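PDB 5C86: kelch domain-containing protein from Colletotrichum graminicola M1.001, which probably oxidises alcohols at a copper site, as a member of the galactose oxidase and glyoxal oxidase family (AA5) with a kelch beta-propeller. Local coordinates for residues S177-V189 with A192-K204. Numbering follows the deposited sequence. Where two conformers were deposited one is given.
Sequences SHAWLWSWKNGSV and AGPSKKMNWYDTK
Gly-187 O is gripped twice by Thr-203: OG1 donates to it at 2.6 Å, in the carbonyl plane and on a lone pair, while the backbone N arrives from above that plane at 3.1 Å. A chi1 of 65° sets OG1 between Thr-203 N and its carbonyl carbon, on the side where it meets the oxygen that the backbone N also reaches; CG2 meanwhile packs across Val-189 CG2. At the neighbouring turn, the bent chain of Lys-204 crosses the Asn-186 amide at about a right angle and delivers NZ to Asn-186 O at 2.9 Å. The same NZ forms a salt bridge with Asp-202 OD1, and Lys-204 N reaches this OD1 from the other face of the carboxylate plane, closing an Asx turn. Strands 181-183, 188-191 and 197-202 belong to a four-stranded blade of the kelch propeller. Val-189 and Tyr-201 form an antiparallel hydrogen-bonded pair, and beyond them Trp-200 CH2 meets Trp-184 CD1 at 3.6 Å, the indoles inclined by 31°. At the other end Gly-193 and Pro-194, joined by a cis peptide, lie over one face of Trp-180: Gly-193 CA sits above the six-membered ring and Pro-194 CD above the five-membered ring, both CH-pi contacts. Nearly straight bonds, Trp-180 N to Gly-193 O (176°) and Ala-192 N to Trp-180 O, hold the main chain of Trp-180 against residues 192-193. Doubly bonded Gly-187 O and shared Lys-204 NZ fix the Asn-186 turn, the lysine charge probably offset by the Asp-202 carboxylate.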
# COMPACT_ATOMS: atom_id res chain seq x y z
N SER A 177 13.61 9.58 2.65
CA SER A 177 12.35 9.08 3.24
C SER A 177 11.39 8.58 2.12
O SER A 177 11.59 8.89 0.91
CB SER A 177 11.72 10.19 4.03
OG SER A 177 12.65 10.47 5.11
N HIS A 178 10.35 7.86 2.54
CA HIS A 178 9.31 7.33 1.65
C HIS A 178 9.91 6.55 0.47
O HIS A 178 9.40 6.66 -0.65
CB HIS A 178 8.36 8.41 1.15
CG HIS A 178 7.82 9.30 2.21
ND1 HIS A 178 7.33 8.87 3.41
CD2 HIS A 178 7.73 10.63 2.21
CE1 HIS A 178 6.87 9.91 4.08
NE2 HIS A 178 7.16 11.00 3.40
N ALA A 179 10.94 5.77 0.71
CA ALA A 179 11.47 4.94 -0.36
C ALA A 179 10.40 4.01 -0.97
O ALA A 179 9.49 3.49 -0.24
CB ALA A 179 12.63 4.11 0.13
N TRP A 180 10.51 3.80 -2.28
CA TRP A 180 9.58 2.92 -3.02
C TRP A 180 10.14 1.46 -2.88
O TRP A 180 10.71 0.95 -3.80
CB TRP A 180 9.48 3.34 -4.45
CG TRP A 180 9.06 4.72 -4.75
CD1 TRP A 180 8.75 5.72 -3.88
CD2 TRP A 180 9.03 5.29 -6.03
NE1 TRP A 180 8.43 6.87 -4.54
CE2 TRP A 180 8.63 6.65 -5.89
CE3 TRP A 180 9.27 4.80 -7.31
CZ2 TRP A 180 8.45 7.49 -7.01
CZ3 TRP A 180 9.09 5.63 -8.39
CH2 TRP A 180 8.71 6.94 -8.26
N LEU A 181 9.94 0.84 -1.75
CA LEU A 181 10.49 -0.49 -1.47
C LEU A 181 9.58 -1.62 -1.97
O LEU A 181 8.35 -1.64 -1.73
CB LEU A 181 10.67 -0.68 -0.02
CG LEU A 181 11.56 0.31 0.76
CD1 LEU A 181 11.68 -0.10 2.21
CD2 LEU A 181 12.91 0.42 0.10
N TRP A 182 10.19 -2.51 -2.74
CA TRP A 182 9.48 -3.69 -3.27
C TRP A 182 10.27 -4.94 -2.93
O TRP A 182 11.32 -5.13 -3.54
CB TRP A 182 9.20 -3.54 -4.78
CG TRP A 182 8.21 -2.50 -5.00
CD1 TRP A 182 8.40 -1.22 -5.41
CD2 TRP A 182 6.83 -2.60 -4.64
NE1 TRP A 182 7.22 -0.52 -5.36
CE2 TRP A 182 6.23 -1.34 -4.90
CE3 TRP A 182 6.07 -3.61 -4.10
CZ2 TRP A 182 4.92 -1.09 -4.59
CZ3 TRP A 182 4.78 -3.39 -3.81
CH2 TRP A 182 4.21 -2.11 -4.04
N SER A 183 9.72 -5.77 -2.06
CA SER A 183 10.36 -7.04 -1.76
C SER A 183 10.35 -7.99 -2.91
O SER A 183 9.38 -8.05 -3.72
CB SER A 183 9.69 -7.68 -0.60
OG SER A 183 9.82 -6.89 0.56
N TRP A 184 11.45 -8.73 -3.05
CA TRP A 184 11.62 -9.62 -4.18
C TRP A 184 12.34 -10.95 -3.76
O TRP A 184 12.35 -11.28 -2.61
CB TRP A 184 12.27 -8.86 -5.35
CG TRP A 184 12.21 -9.45 -6.72
CD1 TRP A 184 13.30 -9.72 -7.62
CD2 TRP A 184 11.03 -9.87 -7.44
NE1 TRP A 184 12.82 -10.21 -8.80
CE2 TRP A 184 11.46 -10.33 -8.72
CE3 TRP A 184 9.66 -9.83 -7.15
CZ2 TRP A 184 10.57 -10.72 -9.67
CZ3 TRP A 184 8.74 -10.24 -8.15
CH2 TRP A 184 9.22 -10.70 -9.36
N LYS A 185 12.90 -11.64 -4.73
CA LYS A 185 13.38 -12.99 -4.51
C LYS A 185 14.46 -13.04 -3.45
O LYS A 185 15.30 -12.10 -3.39
CB LYS A 185 13.85 -13.54 -5.83
CG LYS A 185 12.74 -13.69 -6.87
CD LYS A 185 13.24 -14.20 -8.23
CE LYS A 185 12.10 -14.23 -9.26
NZ LYS A 185 12.54 -15.08 -10.44
N ASN A 186 14.43 -14.09 -2.64
CA ASN A 186 15.56 -14.45 -1.73
C ASN A 186 16.03 -13.30 -0.85
O ASN A 186 17.24 -12.99 -0.75
CB ASN A 186 16.71 -14.84 -2.64
CG ASN A 186 17.82 -15.62 -1.90
OD1 ASN A 186 17.61 -16.11 -0.82
ND2 ASN A 186 18.97 -15.64 -2.46
N GLY A 187 15.07 -12.62 -0.28
CA GLY A 187 15.32 -11.62 0.72
C GLY A 187 15.76 -10.31 0.15
O GLY A 187 16.16 -9.46 0.93
N SER A 188 15.68 -10.11 -1.15
CA SER A 188 16.06 -8.90 -1.78
C SER A 188 14.92 -7.85 -1.63
O SER A 188 13.76 -8.22 -1.46
CB SER A 188 16.38 -9.10 -3.22
OG SER A 188 15.19 -9.41 -3.94
N VAL A 189 15.30 -6.59 -1.74
CA VAL A 189 14.37 -5.44 -1.74
C VAL A 189 14.84 -4.50 -2.80
O VAL A 189 16.00 -4.04 -2.77
CB VAL A 189 14.24 -4.79 -0.39
CG1 VAL A 189 13.37 -3.51 -0.51
CG2 VAL A 189 13.69 -5.68 0.68
N ALA A 192 12.95 1.32 -5.71
CA ALA A 192 12.58 1.75 -7.02
C ALA A 192 12.55 3.25 -7.26
O ALA A 192 12.40 3.71 -8.37
CB ALA A 192 11.26 1.07 -7.44
N GLY A 193 12.72 3.96 -6.16
CA GLY A 193 12.60 5.40 -6.14
C GLY A 193 12.43 5.82 -4.71
O GLY A 193 12.60 5.02 -3.81
N PRO A 194 12.07 7.09 -4.46
CA PRO A 194 11.81 8.15 -5.42
C PRO A 194 13.01 8.71 -6.14
O PRO A 194 12.89 9.29 -7.19
CB PRO A 194 11.18 9.29 -4.55
CG PRO A 194 11.78 9.03 -3.19
CD PRO A 194 11.77 7.52 -3.09
N SER A 195 14.18 8.55 -5.54
CA SER A 195 15.41 8.97 -6.30
C SER A 195 15.36 8.29 -7.67
O SER A 195 14.95 7.15 -7.81
CB SER A 195 16.63 8.44 -5.58
OG SER A 195 17.81 8.76 -6.32
N LYS A 196 15.92 8.95 -8.67
CA LYS A 196 16.04 8.41 -9.98
C LYS A 196 17.05 7.26 -10.01
O LYS A 196 16.99 6.45 -10.94
CB LYS A 196 16.44 9.50 -11.02
CG LYS A 196 17.79 10.09 -10.80
CD LYS A 196 17.84 11.38 -11.62
CE LYS A 196 19.11 12.14 -11.50
NZ LYS A 196 18.82 13.49 -12.12
N LYS A 197 17.93 7.16 -9.03
CA LYS A 197 18.85 6.05 -8.85
C LYS A 197 18.18 4.94 -8.05
O LYS A 197 17.89 5.13 -6.86
CB LYS A 197 20.09 6.49 -8.09
CG LYS A 197 20.94 7.40 -8.95
CD LYS A 197 22.14 7.94 -8.18
CE LYS A 197 21.84 9.15 -7.34
NZ LYS A 197 22.49 9.06 -6.00
N MET A 198 17.89 3.81 -8.72
CA MET A 198 17.33 2.64 -8.06
C MET A 198 18.43 1.72 -7.56
O MET A 198 19.49 1.64 -8.19
CB MET A 198 16.45 1.87 -9.05
CG MET A 198 15.46 2.75 -9.79
SD MET A 198 14.25 1.86 -10.78
CE MET A 198 15.26 1.16 -12.08
N ASN A 199 18.17 0.98 -6.50
CA ASN A 199 19.19 0.15 -5.82
C ASN A 199 18.57 -1.11 -5.33
O ASN A 199 17.47 -1.11 -4.75
CB ASN A 199 19.75 0.88 -4.67
CG ASN A 199 20.60 2.09 -5.10
OD1 ASN A 199 21.78 1.91 -5.48
ND2 ASN A 199 20.02 3.24 -5.15
N TRP A 200 19.31 -2.21 -5.49
CA TRP A 200 18.98 -3.42 -4.81
C TRP A 200 19.58 -3.49 -3.43
O TRP A 200 20.71 -3.05 -3.27
CB TRP A 200 19.51 -4.61 -5.61
CG TRP A 200 18.84 -4.90 -6.84
CD1 TRP A 200 19.25 -4.64 -8.10
CD2 TRP A 200 17.54 -5.55 -6.97
NE1 TRP A 200 18.34 -5.11 -9.01
CE2 TRP A 200 17.28 -5.66 -8.32
CE3 TRP A 200 16.61 -6.05 -6.06
CZ2 TRP A 200 16.09 -6.20 -8.82
CZ3 TRP A 200 15.42 -6.62 -6.58
CH2 TRP A 200 15.22 -6.68 -7.93
N TYR A 201 18.83 -4.01 -2.46
CA TYR A 201 19.26 -4.32 -1.13
C TYR A 201 19.02 -5.78 -0.87
O TYR A 201 18.04 -6.39 -1.38
CB TYR A 201 18.54 -3.53 -0.07
CG TYR A 201 18.89 -2.05 -0.09
CD1 TYR A 201 19.95 -1.59 0.67
CD2 TYR A 201 18.19 -1.12 -0.85
CE1 TYR A 201 20.30 -0.24 0.66
CE2 TYR A 201 18.54 0.21 -0.86
CZ TYR A 201 19.62 0.65 -0.12
OH TYR A 201 19.99 1.99 -0.05
N ASP A 202 19.95 -6.41 -0.14
CA ASP A 202 19.83 -7.79 0.29
C ASP A 202 19.75 -7.71 1.77
O ASP A 202 20.57 -7.04 2.42
CB ASP A 202 21.07 -8.58 -0.16
CG ASP A 202 21.02 -10.07 0.22
OD1 ASP A 202 20.15 -10.54 0.95
OD2 ASP A 202 21.94 -10.77 -0.26
N THR A 203 18.72 -8.31 2.34
CA THR A 203 18.42 -8.24 3.70
C THR A 203 18.96 -9.43 4.49
O THR A 203 18.65 -9.52 5.69
CB THR A 203 16.91 -8.10 3.98
OG1 THR A 203 16.25 -9.30 3.54
CG2 THR A 203 16.35 -6.83 3.23
N LYS A 204 19.68 -10.32 3.84
CA LYS A 204 20.13 -11.55 4.52
C LYS A 204 21.55 -11.24 5.10
O LYS A 204 22.28 -10.39 4.57
CB LYS A 204 20.22 -12.67 3.53
CG LYS A 204 18.90 -13.09 2.89
CD LYS A 204 19.08 -14.37 2.08
CE LYS A 204 20.09 -14.36 0.95
NZ LYS A 204 20.04 -13.25 -0.01